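Local coordinates for structural polyprotein, VP3 (Israeli acute paralysis virus, PDB 5CDD) that probably serves as a structural subunit of the viral capsid, one of the jelly-roll proteins that assemble into the pentamers of this honeybee virus, at residues E225-W228 / N229-S233; D85-G89 / V90-G94; V51-A55 / I56-C60; I118-A121 / P122-V126; I192-L195 / T196-T199. All coordinates share one frame; numbering follows the deposited sequence.

Contact 1. Residues E225-W228 / N229-S233; sequences ENNW and NFHES
Glu232 folds back over the indole of Trp228, one helical turn earlier, at the short helix 228-231. Its CB lies 3.6 Å from Trp228 O. Glu232 CG comes down over one face of the indole, 3.6 Å from the centroid of the six-membered ring of Trp228 and only 10° off the normal, which meets the geometry of a CH-pi contact. The chain bends at chi2 (-67°), and CD stays on the same side of the plane but is shifted out just beyond the rim, with Glu232 CD 3.6 Å from Trp228 CZ2. OE1 and OE2 run on past the rim, in a plane only 4° from that of the indole: an offset, parallel stack. Glu232 OE1 also has a long, weak ion pair with Lys215. Trp228 makes the stack possible by carrying CG anti to the backbone N, and its ring packs against Lys162 of a neighbouring subunit.

The backbone closes the same turn, Glu232 N donating to Trp228 O at 3.1 Å. One residue on, the hydroxyl of Ser233 donates to the carbonyl of Asn229, with Ser233 OG 2.6 Å from Asn229 O, and OG is also bonded to the backbone N of Gly218. Beside this, the amide of Asn227 meets the edge of the His231 imidazole in the ring plane, Asn227 ND2 lying 3.5 Å from His231 NE2, with the two planes nearly perpendicular.

Chemically, the methylene CG covers the ring while the charged end is carried past the rim to its long, weak lysine pair, consistent with keeping the negative charge off the pi cloud.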
loop_
_atom_site.group_PDB
_atom_site.type_symbol
_atom_site.label_atom_id
_atom_site.label_comp_id
_atom_site.label_asym_id
_atom_site.label_seq_id
_atom_site.Cartn_x
_atom_site.Cartn_y
_atom_site.Cartn_z
ATOM N N GLU B 225 51.194 0.128 43.487
ATOM C CA GLU B 225 50.929 1.397 42.824
ATOM C C GLU B 225 49.587 1.443 42.108
ATOM O O GLU B 225 48.993 2.512 41.962
ATOM C CB GLU B 225 52.047 1.704 41.828
ATOM C CG GLU B 225 53.430 1.847 42.454
ATOM C CD GLU B 225 53.510 2.984 43.461
ATOM O OE1 GLU B 225 53.051 4.102 43.139
ATOM O OE2 GLU B 225 54.043 2.763 44.571
ATOM N N ASN B 226 49.103 0.292 41.661
ATOM C CA ASN B 226 47.831 0.253 40.957
ATOM C C ASN B 226 46.863 -0.716 41.621
ATOM O O ASN B 226 46.868 -1.906 41.331
ATOM C CB ASN B 226 48.071 -0.138 39.495
ATOM C CG ASN B 226 46.803 -0.115 38.663
ATOM O OD1 ASN B 226 46.027 0.840 38.715
ATOM N ND2 ASN B 226 46.600 -1.160 37.871
ATOM N N ASN B 227 46.022 -0.190 42.506
ATOM C CA ASN B 227 45.054 -1.005 43.225
ATOM C C ASN B 227 43.696 -0.315 43.296
ATOM O O ASN B 227 42.827 -0.730 44.058
ATOM C CB ASN B 227 45.571 -1.289 44.642
ATOM C CG ASN B 227 45.591 -0.051 45.517
ATOM O OD1 ASN B 227 46.076 0.999 45.108
ATOM N ND2 ASN B 227 45.061 -0.170 46.728
ATOM N N TRP B 228 43.508 0.729 42.494
ATOM C CA TRP B 228 42.241 1.453 42.513
ATOM C C TRP B 228 41.115 0.799 41.735
ATOM O O TRP B 228 39.962 0.822 42.165
ATOM C CB TRP B 228 42.410 2.881 41.998
ATOM C CG TRP B 228 41.202 3.719 42.285
ATOM C CD1 TRP B 228 40.768 4.128 43.514
ATOM C CD2 TRP B 228 40.267 4.253 41.329
ATOM N NE1 TRP B 228 39.628 4.888 43.382
ATOM C CE2 TRP B 228 39.303 4.980 42.060
ATOM C CE3 TRP B 228 40.162 4.190 39.933
ATOM C CZ2 TRP B 228 38.236 5.637 41.434
ATOM C CZ3 TRP B 228 39.098 4.846 39.313
ATOM C CH2 TRP B 228 38.152 5.562 40.066
ATOM N N ASN B 229 41.437 0.242 40.574
ATOM C CA ASN B 229 40.419 -0.409 39.762
ATOM C C ASN B 229 39.921 -1.642 40.483
ATOM O O ASN B 229 38.781 -2.064 40.302
ATOM C CB ASN B 229 40.975 -0.809 38.397
ATOM C CG ASN B 229 41.275 0.385 37.518
ATOM O OD1 ASN B 229 40.405 1.223 37.265
ATOM N ND2 ASN B 229 42.512 0.470 37.045
ATOM N N PHE B 230 40.791 -2.212 41.307
ATOM C CA PHE B 230 40.458 -3.398 42.076
ATOM C C PHE B 230 39.294 -3.097 43.010
ATOM O O PHE B 230 38.310 -3.833 43.048
ATOM C CB PHE B 230 41.668 -3.847 42.891
ATOM C CG PHE B 230 41.397 -5.032 43.765
ATOM C CD1 PHE B 230 41.278 -6.303 43.217
ATOM C CD2 PHE B 230 41.221 -4.872 45.134
ATOM C CE1 PHE B 230 40.986 -7.401 44.021
ATOM C CE2 PHE B 230 40.929 -5.960 45.947
ATOM C CZ PHE B 230 40.810 -7.227 45.390
ATOM N N HIS B 231 39.414 -2.007 43.759
ATOM C CA HIS B 231 38.379 -1.607 44.703
ATOM C C HIS B 231 37.104 -1.155 44.006
ATOM O O HIS B 231 36.011 -1.274 44.558
ATOM C CB HIS B 231 38.901 -0.488 45.607
ATOM C CG HIS B 231 40.009 -0.918 46.517
ATOM N ND1 HIS B 231 39.848 -1.901 47.470
ATOM C CD2 HIS B 231 41.296 -0.510 46.611
ATOM C CE1 HIS B 231 40.988 -2.081 48.111
ATOM N NE2 HIS B 231 41.884 -1.249 47.609
ATOM N N GLU B 232 37.250 -0.644 42.789
ATOM C CA GLU B 232 36.112 -0.171 42.010
ATOM C C GLU B 232 35.384 -1.309 41.299
ATOM O O GLU B 232 34.472 -1.069 40.509
ATOM C CB GLU B 232 36.584 0.852 40.971
ATOM C CG GLU B 232 37.097 2.151 41.562
ATOM C CD GLU B 232 35.997 2.953 42.228
ATOM O OE1 GLU B 232 35.071 3.399 41.514
ATOM O OE2 GLU B 232 36.055 3.132 43.465
ATOM N N SER B 233 35.776 -2.545 41.590
ATOM C CA SER B 233 35.168 -3.700 40.941
ATOM C C SER B 233 34.439 -4.682 41.855
ATOM O O SER B 233 34.022 -5.737 41.383
ATOM C CB SER B 233 36.239 -4.483 40.174
ATOM O OG SER B 233 36.986 -3.648 39.311
#

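Contact 2. Residues D85-G89 / V90-G94; sequences DDWGG and VIPVG
Trp87 holds CG beside its own backbone N, and chi2 near a right angle (88°) swings the six-membered part of the indole toward Val90 and Pro92. Pro92 then sits over one face: Pro92 CG is 3.7 Å from the centroid of the six-membered ring of Trp87, 25° off the normal, in a CH-pi contact displaced toward the rim. Trp87 CE3 is the closest ring carbon, 3.4 Å from Pro92 CG. The edge is used differently. Val90 O lies in the plane of the indole, 3.3 Å from Trp87 CE3.

That Val90 carbonyl O also receives Gly88 N at 3.0 Å and 166°, the donor standing well above the carbonyl plane. Gly88 has a positive phi at which a CB would jam against the carbonyl of Trp87, and this lets the chain bend into strand 90-92, within this chain an outermost strand of the four-stranded sheet of the jelly roll. Gly89, just ahead of the strand, and Ile91 pair by backbone bonds with Ile240 and Leu238 of strand 236-247. Ile91 rests on the backbone of Gly88, Ile91 CG1 3.3 Å from Gly88 O. Beyond this pair of segments, Trp87 meets Tyr98 edge-to-face and packs on Pro173, while Val90 touches Phe237.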
loop_
_atom_site.group_PDB
_atom_site.type_symbol
_atom_site.label_atom_id
_atom_site.label_comp_id
_atom_site.label_asym_id
_atom_site.label_seq_id
_atom_site.Cartn_x
_atom_site.Cartn_y
_atom_site.Cartn_z
ATOM N N ASP B 85 48.561 -15.759 52.439
ATOM C CA ASP B 85 48.242 -14.345 52.331
ATOM C C ASP B 85 47.323 -14.117 51.138
ATOM O O ASP B 85 47.246 -13.013 50.598
ATOM C CB ASP B 85 49.524 -13.519 52.198
ATOM C CG ASP B 85 50.222 -13.313 53.535
ATOM O OD1 ASP B 85 50.279 -14.273 54.334
ATOM O OD2 ASP B 85 50.725 -12.199 53.789
ATOM N N ASP B 86 46.631 -15.176 50.723
ATOM C CA ASP B 86 45.699 -15.088 49.598
ATOM C C ASP B 86 44.275 -14.966 50.102
ATOM O O ASP B 86 44.032 -14.846 51.302
ATOM C CB ASP B 86 45.771 -16.330 48.712
ATOM C CG ASP B 86 47.159 -16.595 48.185
ATOM O OD1 ASP B 86 47.852 -15.632 47.791
ATOM O OD2 ASP B 86 47.553 -17.779 48.143
ATOM N N TRP B 87 43.346 -14.978 49.150
ATOM C CA TRP B 87 41.915 -14.886 49.409
ATOM C C TRP B 87 41.251 -16.239 49.665
ATOM O O TRP B 87 41.796 -17.293 49.335
ATOM C CB TRP B 87 41.212 -14.172 48.251
ATOM C CG TRP B 87 41.882 -12.898 47.835
ATOM C CD1 TRP B 87 42.891 -12.762 46.926
ATOM C CD2 TRP B 87 41.591 -11.579 48.312
ATOM N NE1 TRP B 87 43.246 -11.440 46.808
ATOM C CE2 TRP B 87 42.463 -10.693 47.649
ATOM C CE3 TRP B 87 40.679 -11.062 49.237
ATOM C CZ2 TRP B 87 42.450 -9.320 47.880
ATOM C CZ3 TRP B 87 40.667 -9.697 49.465
ATOM C CH2 TRP B 87 41.547 -8.842 48.790
ATOM N N GLY B 88 40.062 -16.184 50.254
ATOM C CA GLY B 88 39.250 -17.350 50.559
ATOM C C GLY B 88 38.649 -17.212 51.941
ATOM O O GLY B 88 37.452 -17.427 52.128
ATOM N N GLY B 89 39.472 -16.827 52.909
ATOM C CA GLY B 89 38.989 -16.584 54.253
ATOM C C GLY B 89 38.130 -15.352 54.069
ATOM O O GLY B 89 37.063 -15.182 54.658
ATOM N N VAL B 90 38.659 -14.489 53.210
ATOM C CA VAL B 90 38.083 -13.206 52.831
ATOM C C VAL B 90 37.860 -13.273 51.321
ATOM O O VAL B 90 38.807 -13.432 50.548
ATOM C CB VAL B 90 39.027 -12.027 53.143
ATOM C CG1 VAL B 90 38.345 -10.716 52.783
ATOM C CG2 VAL B 90 39.409 -12.036 54.614
ATOM N N ILE B 91 36.603 -13.160 50.906
ATOM C CA ILE B 91 36.268 -13.236 49.490
ATOM C C ILE B 91 35.640 -11.964 48.933
ATOM O O ILE B 91 34.554 -11.559 49.353
ATOM C CB ILE B 91 35.297 -14.405 49.223
ATOM C CG1 ILE B 91 35.912 -15.711 49.728
ATOM C CG2 ILE B 91 34.994 -14.502 47.734
ATOM C CD1 ILE B 91 34.998 -16.904 49.601
ATOM N N PRO B 92 36.320 -11.310 47.976
ATOM C CA PRO B 92 35.777 -10.085 47.385
ATOM C C PRO B 92 34.498 -10.423 46.621
ATOM O O PRO B 92 34.522 -11.221 45.682
ATOM C CB PRO B 92 36.895 -9.624 46.452
ATOM C CG PRO B 92 38.126 -10.147 47.112
ATOM C CD PRO B 92 37.706 -11.533 47.532
ATOM N N VAL B 93 33.384 -9.829 47.033
ATOM C CA VAL B 93 32.111 -10.081 46.372
ATOM C C VAL B 93 32.044 -9.298 45.067
ATOM O O VAL B 93 31.990 -8.075 45.077
ATOM C CB VAL B 93 30.927 -9.668 47.268
ATOM C CG1 VAL B 93 29.616 -9.863 46.526
ATOM C CG2 VAL B 93 30.935 -10.494 48.541
ATOM N N GLY B 94 32.054 -10.008 43.944
ATOM C CA GLY B 94 31.998 -9.343 42.655
ATOM C C GLY B 94 32.154 -10.323 41.511
ATOM O O GLY B 94 32.751 -11.389 41.675
#

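Contact 3. Residues V51-A55 / I56-C60; sequences VDEMA and IGYVC
The start of helix 56-60, reached through a type I beta turn from Asp52 to Ala55, brings Tyr58 and Val59 back against the turn that precedes them. Ala55 occupies the N-cap, and its carbonyl takes the first helical bond, Val59 N to Ala55 O at 3.0 Å and 166°, met nearly end-on; Tyr58 N adds a weak bond to the same oxygen. Upstream, Asp52 OD1 accepts Met54 N at 2.9 Å, closing an Asx turn within the beta turn.

Tyr58 has CG anti to its backbone N (chi1 -179°), which lays the phenol alongside Glu53, both side chains running the same way. Tyr58 CD2 approaches Glu53 CA to 3.4 Å, and Tyr58 CE2 lies 3.7 Å from Glu53 CG. On the same side of the ring plane, but at the CD1 end, Val51 CG1 is 4.2 Å from Tyr58 CD1. Ala55 CB packs near Tyr58 CB, and Val59 CG2 reaches to 3.6 Å from Glu53 O.

The carboxylates look outward to a neighbouring subunit: Glu53 accepts from the backbone N of its Trp192 and Met193, and Asp52 OD2 forms a salt bridge with its Arg40. Together these features make a helix N-terminus entered through overlapping Asx and type I turns, placed at a subunit interface of the capsid.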
loop_
_atom_site.group_PDB
_atom_site.type_symbol
_atom_site.label_atom_id
_atom_site.label_comp_id
_atom_site.label_asym_id
_atom_site.label_seq_id
_atom_site.Cartn_x
_atom_site.Cartn_y
_atom_site.Cartn_z
ATOM N N VAL B 51 18.965 -26.396 26.204
ATOM C CA VAL B 51 18.925 -24.983 26.559
ATOM C C VAL B 51 19.990 -24.231 25.769
ATOM O O VAL B 51 21.023 -24.802 25.419
ATOM C CB VAL B 51 19.183 -24.794 28.074
ATOM C CG1 VAL B 51 19.356 -23.319 28.404
ATOM C CG2 VAL B 51 18.026 -25.373 28.866
ATOM N N ASP B 52 19.737 -22.958 25.482
ATOM C CA ASP B 52 20.698 -22.148 24.741
ATOM C C ASP B 52 21.963 -22.024 25.588
ATOM O O ASP B 52 21.978 -21.317 26.595
ATOM C CB ASP B 52 20.126 -20.756 24.462
ATOM C CG ASP B 52 20.926 -19.996 23.419
ATOM O OD1 ASP B 52 22.172 -20.005 23.501
ATOM O OD2 ASP B 52 20.308 -19.386 22.522
ATOM N N GLU B 53 23.019 -22.715 25.172
ATOM C CA GLU B 53 24.280 -22.707 25.902
ATOM C C GLU B 53 25.093 -21.423 25.787
ATOM O O GLU B 53 26.143 -21.297 26.418
ATOM C CB GLU B 53 25.144 -23.891 25.462
ATOM C CG GLU B 53 24.605 -25.241 25.896
ATOM C CD GLU B 53 25.477 -26.393 25.432
ATOM O OE1 GLU B 53 25.523 -26.651 24.208
ATOM O OE2 GLU B 53 26.120 -27.036 26.294
ATOM N N MET B 54 24.620 -20.469 24.990
ATOM C CA MET B 54 25.347 -19.217 24.834
ATOM C C MET B 54 24.681 -18.031 25.519
ATOM O O MET B 54 25.130 -16.895 25.382
ATOM C CB MET B 54 25.573 -18.911 23.353
ATOM C CG MET B 54 26.516 -19.894 22.689
ATOM S SD MET B 54 27.350 -19.219 21.247
ATOM C CE MET B 54 28.639 -18.257 22.029
ATOM N N ALA B 55 23.613 -18.296 26.261
ATOM C CA ALA B 55 22.919 -17.239 26.979
ATOM C C ALA B 55 23.826 -16.791 28.122
ATOM O O ALA B 55 24.369 -17.622 28.850
ATOM C CB ALA B 55 21.601 -17.759 27.525
ATOM N N ILE B 56 23.998 -15.481 28.273
ATOM C CA ILE B 56 24.852 -14.939 29.327
ATOM C C ILE B 56 24.533 -15.523 30.703
ATOM O O ILE B 56 25.438 -15.833 31.477
ATOM C CB ILE B 56 24.735 -13.400 29.405
ATOM C CG1 ILE B 56 25.295 -12.771 28.130
ATOM C CG2 ILE B 56 25.502 -12.874 30.606
ATOM C CD1 ILE B 56 25.271 -11.255 28.138
ATOM N N GLY B 57 23.246 -15.673 31.002
ATOM C CA GLY B 57 22.847 -16.212 32.290
ATOM C C GLY B 57 23.250 -17.660 32.478
ATOM O O GLY B 57 23.589 -18.080 33.585
ATOM N N TYR B 58 23.213 -18.426 31.394
ATOM C CA TYR B 58 23.574 -19.834 31.443
ATOM C C TYR B 58 25.068 -20.001 31.685
ATOM O O TYR B 58 25.483 -20.821 32.507
ATOM C CB TYR B 58 23.191 -20.522 30.131
ATOM C CG TYR B 58 23.507 -22.001 30.099
ATOM C CD1 TYR B 58 22.769 -22.910 30.855
ATOM C CD2 TYR B 58 24.557 -22.489 29.324
ATOM C CE1 TYR B 58 23.068 -24.271 30.839
ATOM C CE2 TYR B 58 24.864 -23.845 29.301
ATOM C CZ TYR B 58 24.118 -24.729 30.061
ATOM O OH TYR B 58 24.430 -26.070 30.044
ATOM N N VAL B 59 25.871 -19.221 30.965
ATOM C CA VAL B 59 27.325 -19.281 31.087
ATOM C C VAL B 59 27.810 -18.818 32.460
ATOM O O VAL B 59 28.654 -19.467 33.080
ATOM C CB VAL B 59 28.010 -18.411 30.011
ATOM C CG1 VAL B 59 29.513 -18.636 30.042
ATOM C CG2 VAL B 59 27.446 -18.735 28.639
ATOM N N CYS B 60 27.278 -17.692 32.927
ATOM C CA CYS B 60 27.660 -17.144 34.223
ATOM C C CYS B 60 27.070 -17.946 35.374
ATOM O O CYS B 60 27.479 -17.783 36.522
ATOM C CB CYS B 60 27.204 -15.691 34.335
ATOM S SG CYS B 60 27.982 -14.582 33.150
#

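Contact 4. Residues I118-A121 / P122-V126; sequences IDAA and PCEYV
A buried carboxylate reaches back over the start of helix 122-127: Glu124 OE1 accepts Ala121 N at 2.9 Å, using its anti lone pair, with an N-H...O angle of 141°. Its negative charge has further partners, for OE1 forms a salt bridge with Lys66 and OE2 another with Lys262. In Glu124 a chi1 of -56° turns CG away from the carbonyl carbon, and the chain is extended beyond, which carries Glu124 OE1 back past Ala121 to 3.5 Å from Ala120 CA.

Ala121 is the N-cap and Glu124 the N3 residue, so this bond is one half of a capping box; the reciprocal half is missing because the N-cap alanine has no side-chain acceptor. The helix proper starts with Tyr125 N bonding to Ala121 O at 2.8 Å, nearly in line with the carbonyl, while Glu124 N makes a weak bond to the same oxygen. Just ahead, Asp119 centres an inverse gamma turn that ends strand 111-118 before the helix.

Ala120 CB lies 4.2 Å from Tyr125 CB, at the edge of the Tyr125 ring and close to its plane. Tyr125 points onward to a neighbouring subunit, where its ring stacks on Tyr80 and its OH bonds to the backbone O of that residue. The carboxylate of Asp119 comes within 5.5 Å of that of Glu124, OD2 to OE1; Lys66, bonded also to Asp119 O, would probably soften any repulsion, and Asp119 OD2 is itself bonded to Ser99 OG.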
loop_
_atom_site.group_PDB
_atom_site.type_symbol
_atom_site.label_atom_id
_atom_site.label_comp_id
_atom_site.label_asym_id
_atom_site.label_seq_id
_atom_site.Cartn_x
_atom_site.Cartn_y
_atom_site.Cartn_z
ATOM N N ILE B 118 45.489 -15.552 35.717
ATOM C CA ILE B 118 44.254 -15.466 36.471
ATOM C C ILE B 118 43.365 -16.697 36.251
ATOM O O ILE B 118 42.966 -16.987 35.126
ATOM C CB ILE B 118 43.525 -14.174 36.054
ATOM C CG1 ILE B 118 44.528 -13.009 36.045
ATOM C CG2 ILE B 118 42.402 -13.876 37.004
ATOM C CD1 ILE B 118 44.036 -11.763 35.353
ATOM N N ASP B 119 43.076 -17.425 37.329
ATOM C CA ASP B 119 42.232 -18.621 37.252
ATOM C C ASP B 119 40.754 -18.252 37.287
ATOM O O ASP B 119 40.080 -18.402 38.304
ATOM C CB ASP B 119 42.540 -19.587 38.405
ATOM C CG ASP B 119 42.229 -18.992 39.774
ATOM O OD1 ASP B 119 41.982 -19.772 40.722
ATOM O OD2 ASP B 119 42.238 -17.748 39.903
ATOM N N ALA B 120 40.257 -17.771 36.156
ATOM C CA ALA B 120 38.869 -17.353 36.043
ATOM C C ALA B 120 37.839 -18.477 36.080
ATOM O O ALA B 120 38.072 -19.584 35.595
ATOM C CB ALA B 120 38.683 -16.541 34.769
ATOM N N ALA B 121 36.695 -18.159 36.677
ATOM C CA ALA B 121 35.560 -19.066 36.763
ATOM C C ALA B 121 34.681 -18.606 35.599
ATOM O O ALA B 121 34.824 -17.478 35.121
ATOM C CB ALA B 121 34.829 -18.872 38.075
ATOM N N PRO B 122 33.764 -19.459 35.124
ATOM C CA PRO B 122 32.914 -19.043 34.004
ATOM C C PRO B 122 32.347 -17.615 34.045
ATOM O O PRO B 122 32.389 -16.908 33.039
ATOM C CB PRO B 122 31.830 -20.128 33.965
ATOM C CG PRO B 122 31.847 -20.702 35.353
ATOM C CD PRO B 122 33.306 -20.742 35.680
ATOM N N CYS B 123 31.830 -17.171 35.188
ATOM C CA CYS B 123 31.277 -15.820 35.254
ATOM C C CYS B 123 32.363 -14.746 35.229
ATOM O O CYS B 123 32.162 -13.663 34.679
ATOM C CB CYS B 123 30.404 -15.645 36.501
ATOM S SG CYS B 123 31.297 -15.543 38.063
ATOM N N GLU B 124 33.513 -15.042 35.825
ATOM C CA GLU B 124 34.622 -14.092 35.850
ATOM C C GLU B 124 35.216 -13.971 34.446
ATOM O O GLU B 124 35.709 -12.913 34.055
ATOM C CB GLU B 124 35.710 -14.563 36.821
ATOM C CG GLU B 124 35.233 -14.809 38.244
ATOM C CD GLU B 124 36.360 -15.239 39.169
ATOM O OE1 GLU B 124 37.095 -16.185 38.813
ATOM O OE2 GLU B 124 36.508 -14.639 40.255
ATOM N N TYR B 125 35.158 -15.069 33.699
ATOM C CA TYR B 125 35.680 -15.134 32.336
ATOM C C TYR B 125 34.844 -14.263 31.399
ATOM O O TYR B 125 35.372 -13.612 30.497
ATOM C CB TYR B 125 35.673 -16.597 31.870
ATOM C CG TYR B 125 36.338 -16.871 30.535
ATOM C CD1 TYR B 125 35.647 -16.702 29.335
ATOM C CD2 TYR B 125 37.655 -17.330 30.475
ATOM C CE1 TYR B 125 36.249 -16.987 28.107
ATOM C CE2 TYR B 125 38.265 -17.616 29.254
ATOM C CZ TYR B 125 37.557 -17.444 28.077
ATOM O OH TYR B 125 38.160 -17.725 26.874
ATOM N N VAL B 126 33.534 -14.248 31.628
ATOM C CA VAL B 126 32.618 -13.461 30.815
ATOM C C VAL B 126 32.715 -11.969 31.130
ATOM O O VAL B 126 32.805 -11.140 30.223
ATOM C CB VAL B 126 31.157 -13.927 31.027
ATOM C CG1 VAL B 126 30.195 -13.014 30.283
ATOM C CG2 VAL B 126 31.001 -15.357 30.545
#

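Contact 5. Residues I192-L195 / T196-T199; sequences ILDL and TNDT
The turn that ends strand 189-194 is built on Asp194, whose carboxylate and carbonyl both collect backbone N-H groups of the residues that follow. Asp194 OD1 accepts Thr196 N at 2.8 Å through its anti lone pair, closing an Asx turn. Asp194 O takes two donors: Asn197 N at 2.8 Å, from above the carbonyl plane, and Asp198 N at 2.9 Å and 176°, nearly in line with the C=O. Leu195 and Thr196 have backbone angles of a type I turn, consistent with the first of these bonds, and the second, from Asp198 N four residues on, closes a wider turn around the first. One carboxylate oxygen and one carbonyl therefore fix three successive N-H groups.

Placing CG anti to the backbone N (chi1 -167°) sets the carboxylate of Asp194 beside Thr196, the two side chains running together. The amide of Asn197 crosses obliquely, Asn197 ND2 3.8 Å from Asp194 CG, the two planes 57° apart. Asp194 OD2 has a long, weak ion pair with Arg152.

Leu193 brings its CD1 to 3.5 Å from Asp198 CB, an aliphatic contact. Leu195 CA also makes a C-H...O contact with Asp198 O at 3.5 Å.

On the strand side, Leu193 and Leu195 pair by backbone bonds with Leu153 and Gly151, both of strand 150-159. The loop then leaves this four-stranded sheet, Thr199 bonds by its backbone to Val143 of strand 132-144, and the chain goes on to strand 202-205, so the turn begins a crossing between the two sheets.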
loop_
_atom_site.group_PDB
_atom_site.type_symbol
_atom_site.label_atom_id
_atom_site.label_comp_id
_atom_site.label_asym_id
_atom_site.label_seq_id
_atom_site.Cartn_x
_atom_site.Cartn_y
_atom_site.Cartn_z
ATOM N N ILE B 192 25.412 -18.764 59.849
ATOM C CA ILE B 192 26.274 -19.611 60.655
ATOM C C ILE B 192 26.055 -21.069 60.285
ATOM O O ILE B 192 24.999 -21.640 60.557
ATOM C CB ILE B 192 26.001 -19.413 62.159
ATOM C CG1 ILE B 192 26.339 -17.974 62.553
ATOM C CG2 ILE B 192 26.827 -20.396 62.975
ATOM C CD1 ILE B 192 26.096 -17.661 64.007
ATOM N N LEU B 193 27.058 -21.660 59.649
ATOM C CA LEU B 193 26.987 -23.050 59.231
ATOM C C LEU B 193 27.400 -23.957 60.385
ATOM O O LEU B 193 28.542 -23.912 60.842
ATOM C CB LEU B 193 27.907 -23.279 58.029
ATOM C CG LEU B 193 27.892 -24.662 57.377
ATOM C CD1 LEU B 193 26.496 -24.980 56.869
ATOM C CD2 LEU B 193 28.892 -24.691 56.236
ATOM N N ASP B 194 26.462 -24.773 60.856
ATOM C CA ASP B 194 26.723 -25.696 61.956
ATOM C C ASP B 194 26.957 -27.096 61.393
ATOM O O ASP B 194 26.034 -27.726 60.878
ATOM C CB ASP B 194 25.532 -25.712 62.916
ATOM C CG ASP B 194 25.853 -26.391 64.233
ATOM O OD1 ASP B 194 26.267 -27.570 64.215
ATOM O OD2 ASP B 194 25.687 -25.743 65.290
ATOM N N LEU B 195 28.193 -27.578 61.498
ATOM C CA LEU B 195 28.559 -28.896 60.986
ATOM C C LEU B 195 27.692 -30.042 61.506
ATOM O O LEU B 195 27.752 -31.157 60.986
ATOM C CB LEU B 195 30.030 -29.189 61.299
ATOM C CG LEU B 195 31.089 -28.458 60.467
ATOM C CD1 LEU B 195 30.902 -26.956 60.574
ATOM C CD2 LEU B 195 32.474 -28.859 60.951
ATOM N N THR B 196 26.888 -29.767 62.528
ATOM C CA THR B 196 26.016 -30.782 63.114
ATOM C C THR B 196 24.670 -30.865 62.397
ATOM O O THR B 196 23.980 -31.881 62.472
ATOM C CB THR B 196 25.761 -30.490 64.611
ATOM O OG1 THR B 196 27.004 -30.535 65.322
ATOM C CG2 THR B 196 24.804 -31.512 65.206
ATOM N N ASN B 197 24.302 -29.797 61.696
ATOM C CA ASN B 197 23.031 -29.761 60.985
ATOM C C ASN B 197 23.171 -29.668 59.469
ATOM O O ASN B 197 22.342 -30.200 58.732
ATOM C CB ASN B 197 22.187 -28.587 61.485
ATOM C CG ASN B 197 21.808 -28.725 62.944
ATOM O OD1 ASN B 197 21.073 -29.638 63.324
ATOM N ND2 ASN B 197 22.311 -27.817 63.773
ATOM N N ASP B 198 24.219 -28.994 59.003
ATOM C CA ASP B 198 24.430 -28.830 57.569
ATOM C C ASP B 198 25.866 -29.102 57.141
ATOM O O ASP B 198 26.780 -29.116 57.962
ATOM C CB ASP B 198 24.050 -27.406 57.151
ATOM C CG ASP B 198 22.635 -27.036 57.555
ATOM O OD1 ASP B 198 21.688 -27.679 57.056
ATOM O OD2 ASP B 198 22.472 -26.103 58.374
ATOM N N THR B 199 26.048 -29.314 55.843
ATOM C CA THR B 199 27.361 -29.569 55.270
ATOM C C THR B 199 27.587 -28.508 54.202
ATOM O O THR B 199 28.719 -28.232 53.810
ATOM C CB THR B 199 27.420 -30.959 54.590
ATOM O OG1 THR B 199 27.151 -31.981 55.557
ATOM C CG2 THR B 199 28.788 -31.199 53.968
#

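In the fold
Contacts 2 and 4 are fully buried, contacts 3 and 5 partly so, and contact 1 lies at the surface. Contacts 1, 3 and 4 concern the chain's three short helices; contacts 2 and 5 belong to the strands that are outermost, within this chain, in one four-stranded sheet, their centres 21 Å apart. Contacts 3 and 4 pack helix on helix, with Val59 CG1 3.6 Å from Val126 CG2. Contact 1 touches contact 2 through Phe230 CZ, 3.6 Å from Trp87 CZ2. Chemistry follows place: a tryptophan face meets a carboxylate chain in contact 1 but a proline in contact 2, and acidic side chains take backbone N-H groups in contacts 3, 4 and 5.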